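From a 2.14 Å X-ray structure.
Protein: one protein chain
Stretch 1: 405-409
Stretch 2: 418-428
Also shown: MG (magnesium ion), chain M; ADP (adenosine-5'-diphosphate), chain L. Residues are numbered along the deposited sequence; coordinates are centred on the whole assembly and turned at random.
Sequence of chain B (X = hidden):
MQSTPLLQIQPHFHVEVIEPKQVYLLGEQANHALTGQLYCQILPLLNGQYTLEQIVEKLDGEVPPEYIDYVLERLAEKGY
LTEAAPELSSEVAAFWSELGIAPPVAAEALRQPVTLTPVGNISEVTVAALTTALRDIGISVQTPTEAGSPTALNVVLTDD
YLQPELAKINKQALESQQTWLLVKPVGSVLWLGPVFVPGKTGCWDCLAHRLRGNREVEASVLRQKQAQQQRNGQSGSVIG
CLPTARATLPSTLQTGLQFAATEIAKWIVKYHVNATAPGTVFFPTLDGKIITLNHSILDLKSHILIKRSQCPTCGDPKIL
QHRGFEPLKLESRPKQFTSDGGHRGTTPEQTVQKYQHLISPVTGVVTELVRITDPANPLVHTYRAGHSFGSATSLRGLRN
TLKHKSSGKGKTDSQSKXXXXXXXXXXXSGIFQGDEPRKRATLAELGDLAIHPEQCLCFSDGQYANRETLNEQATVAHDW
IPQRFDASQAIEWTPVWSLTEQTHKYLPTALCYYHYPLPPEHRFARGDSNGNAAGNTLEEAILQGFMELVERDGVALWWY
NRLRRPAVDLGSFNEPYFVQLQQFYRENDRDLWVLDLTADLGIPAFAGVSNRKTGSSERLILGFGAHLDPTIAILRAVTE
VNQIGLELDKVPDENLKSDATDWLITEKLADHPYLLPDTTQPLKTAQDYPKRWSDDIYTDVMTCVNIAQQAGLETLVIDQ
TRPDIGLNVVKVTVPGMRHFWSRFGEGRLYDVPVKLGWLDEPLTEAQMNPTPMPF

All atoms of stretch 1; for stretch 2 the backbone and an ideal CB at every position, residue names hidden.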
ATOM      1  N   LYS B 405      -7.978 -17.118  12.437  1.00 74.37           N
ATOM      2  CA  LYS B 405      -7.187 -16.171  11.689  1.00 78.05           C
ATOM      3  C   LYS B 405      -6.155 -15.560  12.624  1.00 74.61           C
ATOM      4  O   LYS B 405      -6.412 -15.387  13.822  1.00 67.94           O
ATOM      5  CB  LYS B 405      -8.073 -15.086  11.089  1.00 72.31           C
ATOM      6  CG  LYS B 405      -9.047 -15.591  10.037  1.00 77.88           C
ATOM      7  CD  LYS B 405      -9.888 -14.445   9.509  1.00 82.41           C
ATOM      8  CE  LYS B 405     -10.812 -14.882   8.386  1.00 82.85           C
ATOM      9  NZ  LYS B 405     -11.652 -13.745   7.902  1.00 91.80           N
ATOM     10  N   SER B 406      -4.974 -15.267  12.094  1.00 56.79           N
ATOM     11  CA  SER B 406      -4.004 -14.478  12.837  1.00 54.23           C
ATOM     12  C   SER B 406      -4.500 -13.040  12.838  1.00 45.81           C
ATOM     13  O   SER B 406      -5.233 -12.625  11.937  1.00 45.11           O
ATOM     14  CB  SER B 406      -2.602 -14.582  12.233  1.00 50.51           C
ATOM     15  OG  SER B 406      -2.116 -15.909  12.296  1.00 51.87           O
ATOM     16  N   SER B 407      -4.107 -12.281  13.850  1.00 45.02           N
ATOM     17  CA  SER B 407      -4.617 -10.937  14.021  1.00 48.83           C
ATOM     18  C   SER B 407      -3.553 -10.021  14.593  1.00 43.28           C
ATOM     19  O   SER B 407      -2.641 -10.474  15.289  1.00 49.90           O
ATOM     20  CB  SER B 407      -5.841 -10.966  14.946  1.00 49.80           C
ATOM     21  OG  SER B 407      -6.398  -9.669  15.078  1.00 43.96           O
ATOM     22  N   GLY B 408      -3.698  -8.729  14.314  1.00 43.93           N
ATOM     23  CA  GLY B 408      -2.793  -7.719  14.816  1.00 42.81           C
ATOM     24  C   GLY B 408      -3.521  -6.724  15.695  1.00 43.68           C
ATOM     25  O   GLY B 408      -4.716  -6.466  15.503  1.00 45.89           O
ATOM     26  N   LYS B 409      -2.801  -6.171  16.668  1.00 44.00           N
ATOM     27  CA  LYS B 409      -3.350  -5.180  17.589  1.00 48.34           C
ATOM     28  C   LYS B 409      -2.310  -4.088  17.803  1.00 53.68           C
ATOM     29  O   LYS B 409      -1.109  -4.347  17.726  1.00 44.82           O
ATOM     30  CB  LYS B 409      -3.716  -5.824  18.918  1.00 43.61           C
ATOM     31  CG  LYS B 409      -2.533  -6.471  19.631  1.00 43.54           C
ATOM     32  CD  LYS B 409      -2.942  -7.139  20.948  1.00 50.53           C
ATOM     33  CE  LYS B 409      -1.733  -7.745  21.649  1.00 61.67           C
ATOM     34  NZ  LYS B 409      -2.076  -8.288  22.989  1.00 76.72           N
ATOM     35  N   UNK B 418       2.053  -4.471  11.649  1.00 47.12           N
ATOM     36  CA  UNK B 418       3.228  -5.304  11.907  1.00 47.31           C
ATOM     37  C   UNK B 418       2.886  -6.481  12.813  1.00 51.31           C
ATOM     38  O   UNK B 418       3.392  -7.589  12.637  1.00 50.05           O
ATOM     39  CB  UNK B 418       4.344  -4.468  12.536  1.00 47.31           C
ATOM     40  N   UNK B 419       2.029  -6.228  13.795  1.00 51.45           N
ATOM     41  CA  UNK B 419       1.613  -7.248  14.727  1.00 41.48           C
ATOM     42  C   UNK B 419       0.919  -8.404  14.001  1.00 39.52           C
ATOM     43  O   UNK B 419       1.189  -9.580  14.276  1.00 39.65           O
ATOM     44  CB  UNK B 419       0.688  -6.646  15.787  1.00 41.48           C
ATOM     45  N   UNK B 420       0.019  -8.065  13.084  1.00 40.75           N
ATOM     46  CA  UNK B 420      -0.735  -9.071  12.345  1.00 53.76           C
ATOM     47  C   UNK B 420       0.148  -9.872  11.407  1.00 46.43           C
ATOM     48  O   UNK B 420       0.052 -11.093  11.326  1.00 44.55           O
ATOM     49  CB  UNK B 420      -1.862  -8.407  11.551  1.00 53.76           C
ATOM     50  N   UNK B 421       1.017  -9.176  10.690  1.00 44.44           N
ATOM     51  CA  UNK B 421       1.925  -9.825   9.753  1.00 41.99           C
ATOM     52  C   UNK B 421       2.860 -10.796  10.477  1.00 43.37           C
ATOM     53  O   UNK B 421       3.046 -11.931  10.052  1.00 39.10           O
ATOM     54  CB  UNK B 421       2.738  -8.777   8.991  1.00 41.99           C
ATOM     55  N   UNK B 422       3.440 -10.334  11.575  1.00 39.90           N
ATOM     56  CA  UNK B 422       4.436 -11.112  12.295  1.00 44.11           C
ATOM     57  C   UNK B 422       3.823 -12.284  13.061  1.00 48.32           C
ATOM     58  O   UNK B 422       4.489 -13.300  13.253  1.00 38.66           O
ATOM     59  CB  UNK B 422       5.200 -10.205  13.262  1.00 44.11           C
ATOM     60  N   UNK B 423       2.564 -12.170  13.475  1.00 43.93           N
ATOM     61  CA  UNK B 423       1.895 -13.311  14.111  1.00 41.27           C
ATOM     62  C   UNK B 423       1.646 -14.394  13.083  1.00 44.46           C
ATOM     63  O   UNK B 423       1.784 -15.582  13.364  1.00 40.91           O
ATOM     64  CB  UNK B 423       0.579 -12.885  14.764  1.00 41.27           C
ATOM     65  N   UNK B 424       1.276 -13.984  11.877  1.00 38.34           N
ATOM     66  CA  UNK B 424       0.996 -14.949  10.814  1.00 38.33           C
ATOM     67  C   UNK B 424       2.272 -15.736  10.454  1.00 42.45           C
ATOM     68  O   UNK B 424       2.233 -16.952  10.263  1.00 44.99           O
ATOM     69  CB  UNK B 424       0.442 -14.235   9.580  1.00 38.33           C
ATOM     70  N   UNK B 425       3.403 -15.038  10.386  1.00 46.79           N
ATOM     71  CA  UNK B 425       4.684 -15.686  10.118  1.00 45.05           C
ATOM     72  C   UNK B 425       5.143 -16.504  11.328  1.00 41.73           C
ATOM     73  O   UNK B 425       5.783 -17.542  11.181  1.00 39.88           O
ATOM     74  CB  UNK B 425       5.742 -14.643   9.751  1.00 45.05           C
ATOM     75  N   UNK B 426       4.803 -16.029  12.521  1.00 42.05           N
ATOM     76  CA  UNK B 426       5.096 -16.745  13.745  1.00 44.64           C
ATOM     77  C   UNK B 426       4.400 -18.107  13.736  1.00 38.90           C
ATOM     78  O   UNK B 426       5.015 -19.125  14.027  1.00 37.62           O
ATOM     79  CB  UNK B 426       4.666 -15.924  14.962  1.00 44.64           C
ATOM     80  N   UNK B 427       3.115 -18.111  13.405  1.00 41.36           N
ATOM     81  CA  UNK B 427       2.343 -19.337  13.405  1.00 37.42           C
ATOM     82  C   UNK B 427       2.834 -20.305  12.341  1.00 36.99           C
ATOM     83  O   UNK B 427       2.902 -21.506  12.579  1.00 37.21           O
ATOM     84  CB  UNK B 427       0.860 -19.027  13.191  1.00 37.42           C
ATOM     85  N   UNK B 428       3.201 -19.792  11.174  1.00 47.77           N
ATOM     86  CA  UNK B 428       3.714 -20.648  10.106  1.00 47.40           C
ATOM     87  C   UNK B 428       5.039 -21.309  10.491  1.00 42.61           C
ATOM     88  O   UNK B 428       5.226 -22.504  10.288  1.00 38.10           O
ATOM     89  CB  UNK B 428       3.893 -19.834   8.823  1.00 47.40           C
TER
HETATM   90 MG    MG M1776      -2.396 -12.385  19.175  1.00 55.65          MG
HETATM   91  PB  ADP L 780       0.142 -11.594  20.981  1.00 58.72           P
HETATM   92  O1B ADP L 780       1.046 -12.728  21.392  1.00 59.74           O
HETATM   93  O2B ADP L 780      -0.708 -11.059  22.097  1.00 60.08           O
HETATM   94  O3B ADP L 780      -0.607 -11.884  19.716  1.00 56.13           O
HETATM   95  PA  ADP L 780       1.101  -9.271  19.518  1.00 49.41           P
HETATM   96  O1A ADP L 780       1.650  -7.981  20.070  1.00 47.12           O
HETATM   97  O2A ADP L 780      -0.274  -9.268  18.874  1.00 46.02           O
HETATM   98  O3A ADP L 780       1.200 -10.408  20.666  1.00 66.08           O
HETATM   99  O5' ADP L 780       2.152  -9.823  18.448  1.00 46.03           O
HETATM  100  C5' ADP L 780       1.827 -10.896  17.587  1.00 49.02           C
HETATM  101  C4' ADP L 780       3.126 -11.488  17.065  1.00 56.01           C
HETATM  102  O4' ADP L 780       3.768 -10.570  16.182  1.00 56.65           O
HETATM  103  C3' ADP L 780       4.114 -11.750  18.187  1.00 60.76           C
HETATM  104  O3' ADP L 780       4.825 -12.943  17.879  1.00 48.55           O
HETATM  105  C2' ADP L 780       5.074 -10.585  18.170  1.00 56.10           C
HETATM  106  O2' ADP L 780       6.404 -10.963  18.535  1.00 51.45           O
HETATM  107  C1' ADP L 780       5.025 -10.149  16.718  1.00 53.72           C
HETATM  108  N9  ADP L 780       5.194  -8.683  16.597  1.00 65.55           N
HETATM  109  C8  ADP L 780       4.351  -7.732  17.055  1.00 62.77           C
HETATM  110  N7  ADP L 780       4.817  -6.496  16.750  1.00 59.19           N
HETATM  111  C5  ADP L 780       5.970  -6.653  16.085  1.00 65.24           C
HETATM  112  C6  ADP L 780       6.975  -5.757  15.480  1.00 60.03           C
HETATM  113  N6  ADP L 780       6.795  -4.418  15.549  1.00 61.21           N
HETATM  114  N1  ADP L 780       8.047  -6.314  14.878  1.00 56.86           N
HETATM  115  C2  ADP L 780       8.215  -7.648  14.816  1.00 63.78           C
HETATM  116  N3  ADP L 780       7.336  -8.524  15.348  1.00 60.29           N
HETATM  117  C4  ADP L 780       6.220  -8.096  15.985  1.00 66.21           C

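Stretch 2 is helical throughout, and strand 406-409 runs roughly antiparallel to it, at 149°. The closest CA pair is that of Gly408 and position 420.

Position 418 points its CB away from the strand, and nothing of stretch 1 lies within 5.5 Å. Stretch 1 sets no preference. It is Ala418, whose CB lies 3.9 Å from ADP N6.

Position 419 points toward the strand. Its ideal CB is 3.5 Å from Lys409 O and 3.8 Å from Gly408 CA, so space is short. The Lys409 backbone N is nearby, and ADP O2A lies beyond. A small polar side chain suits, such as serine or threonine; alanine would fit but offer no acceptor. It is Ser419, chi1 t. Lys409 N donates a weak hydrogen bond to Ser419 OG at 3.2 Å. Ser419 OG is also 2.8 Å from ADP O2A.

Position 420 lies where the backbones nearly touch. Its ideal CB points sideways, 3.3 Å from Gly408 N and 3.8 Å from Ser407 C. Glycine suits best; alanine would be tight. The residue is Gly420. Its N packs 3.3 Å from Gly408 CA, and its CA 3.7 Å from Ser407 C. Gly408 matters equally: an ideal CB there would clash with Gly420 N at 2.4 Å.

Position 421 points away and could take many residues as far as stretch 1 is concerned. It is Leu421.

Position 422 is out of reach of the strand, but the nucleotide is close. A modest side chain would suit. It is Cys422, with SG 3.2 Å from ADP N3.

Position 423 points toward the strand. Ser407 N offers a donor and the magnesium ion a positive charge, so an acidic side chain suits, with glutamate having the longer reach. It is Glu423. Ser407 N donates to Glu423 OE1 at 3.1 Å, with an angle of 166°. Glu423 OE2 binds MG at 2.0 Å. One carboxylate thus joins strand and metal.

Position 424 points sideways, its ideal CB 4.1 Å from Ser406 CB. Small residues fit. It is Ala424, whose CA is 3.6 Å from Ser406 OG.

Position 425 points away, unconstrained by stretch 1. It is Val425.

Position 426 points toward the strand's side but does not touch it. The ribose hydroxyls invite a polar residue. It is Glu426; ADP O3' donates to Glu426 OE1 at 2.6 Å.

Position 427 points toward Ser406, its ideal CB 4.4 Å from Ser406 OG. Several longer side chains could pack here. It is Arg427, whose CG lies 3.8 Å from Ser406 OG.

Position 428 is out of reach and is Tyr428.

Stretch 2 (418-428) ASGLCEAVERY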
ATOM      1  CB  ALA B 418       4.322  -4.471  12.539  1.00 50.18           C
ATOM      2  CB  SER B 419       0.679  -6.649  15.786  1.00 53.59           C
ATOM      3  OG  SER B 419       0.078  -7.656  16.570  1.00 68.90           O
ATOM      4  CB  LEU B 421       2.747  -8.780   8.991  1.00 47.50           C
ATOM      5  CG  LEU B 421       3.890  -9.314   8.118  1.00 47.77           C
ATOM      6  CD1 LEU B 421       3.372 -10.228   7.025  1.00 57.57           C
ATOM      7  CD2 LEU B 421       4.658  -8.155   7.521  1.00 57.61           C
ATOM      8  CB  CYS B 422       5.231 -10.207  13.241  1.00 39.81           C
ATOM      9  SG  CYS B 422       6.266  -8.992  12.369  1.00 45.01           S
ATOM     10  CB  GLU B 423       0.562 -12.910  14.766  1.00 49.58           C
ATOM     11  CG  GLU B 423       0.214 -13.773  15.980  1.00 55.05           C
ATOM     12  CD  GLU B 423      -1.209 -13.591  16.480  1.00 59.32           C
ATOM     13  OE1 GLU B 423      -2.166 -13.893  15.728  1.00 57.04           O
ATOM     14  OE2 GLU B 423      -1.369 -13.159  17.642  1.00 51.98           O
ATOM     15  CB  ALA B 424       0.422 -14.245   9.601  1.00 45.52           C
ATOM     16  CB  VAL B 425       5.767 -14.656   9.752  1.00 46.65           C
ATOM     17  CG1 VAL B 425       7.116 -15.332   9.566  1.00 53.52           C
ATOM     18  CG2 VAL B 425       5.378 -13.909   8.490  1.00 50.16           C
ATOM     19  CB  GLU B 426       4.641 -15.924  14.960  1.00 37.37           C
ATOM     20  CG  GLU B 426       4.768 -16.643  16.313  1.00 35.98           C
ATOM     21  CD  GLU B 426       3.666 -16.252  17.290  1.00 44.79           C
ATOM     22  OE1 GLU B 426       3.397 -15.044  17.443  1.00 49.07           O
ATOM     23  OE2 GLU B 426       3.057 -17.159  17.900  1.00 46.65           O
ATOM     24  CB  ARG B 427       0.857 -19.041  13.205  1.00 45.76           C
ATOM     25  CG  ARG B 427       0.241 -18.174  14.298  1.00 51.39           C
ATOM     26  CD  ARG B 427       0.016 -18.923  15.603  1.00 70.17           C
ATOM     27  NE  ARG B 427      -0.299 -18.000  16.697  1.00 78.10           N
ATOM     28  CZ  ARG B 427      -1.471 -17.381  16.850  1.00 81.16           C
ATOM     29  NH1 ARG B 427      -2.462 -17.577  15.980  1.00 70.45           N
ATOM     30  NH2 ARG B 427      -1.659 -16.557  17.876  1.00 82.56           N
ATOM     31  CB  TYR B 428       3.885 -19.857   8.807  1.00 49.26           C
ATOM     32  CG  TYR B 428       4.735 -20.578   7.774  1.00 40.08           C
ATOM     33  CD1 TYR B 428       4.170 -21.489   6.895  1.00 51.23           C
ATOM     34  CD2 TYR B 428       6.107 -20.356   7.696  1.00 42.21           C
ATOM     35  CE1 TYR B 428       4.943 -22.158   5.964  1.00 50.71           C
ATOM     36  CE2 TYR B 428       6.894 -21.021   6.767  1.00 49.47           C
ATOM     37  CZ  TYR B 428       6.308 -21.917   5.900  1.00 54.87           C
ATOM     38  OH  TYR B 428       7.086 -22.573   4.977  1.00 63.36           O
TER
HETATM   39  O   HOH W   1      -2.030 -10.602  17.794  1.00 36.86           O
HETATM   40  O   HOH W   2      -3.510 -11.224  20.426  1.00 47.44           O
HETATM   41  O   HOH W   3      -3.714 -12.866  17.696  1.00 43.28           O
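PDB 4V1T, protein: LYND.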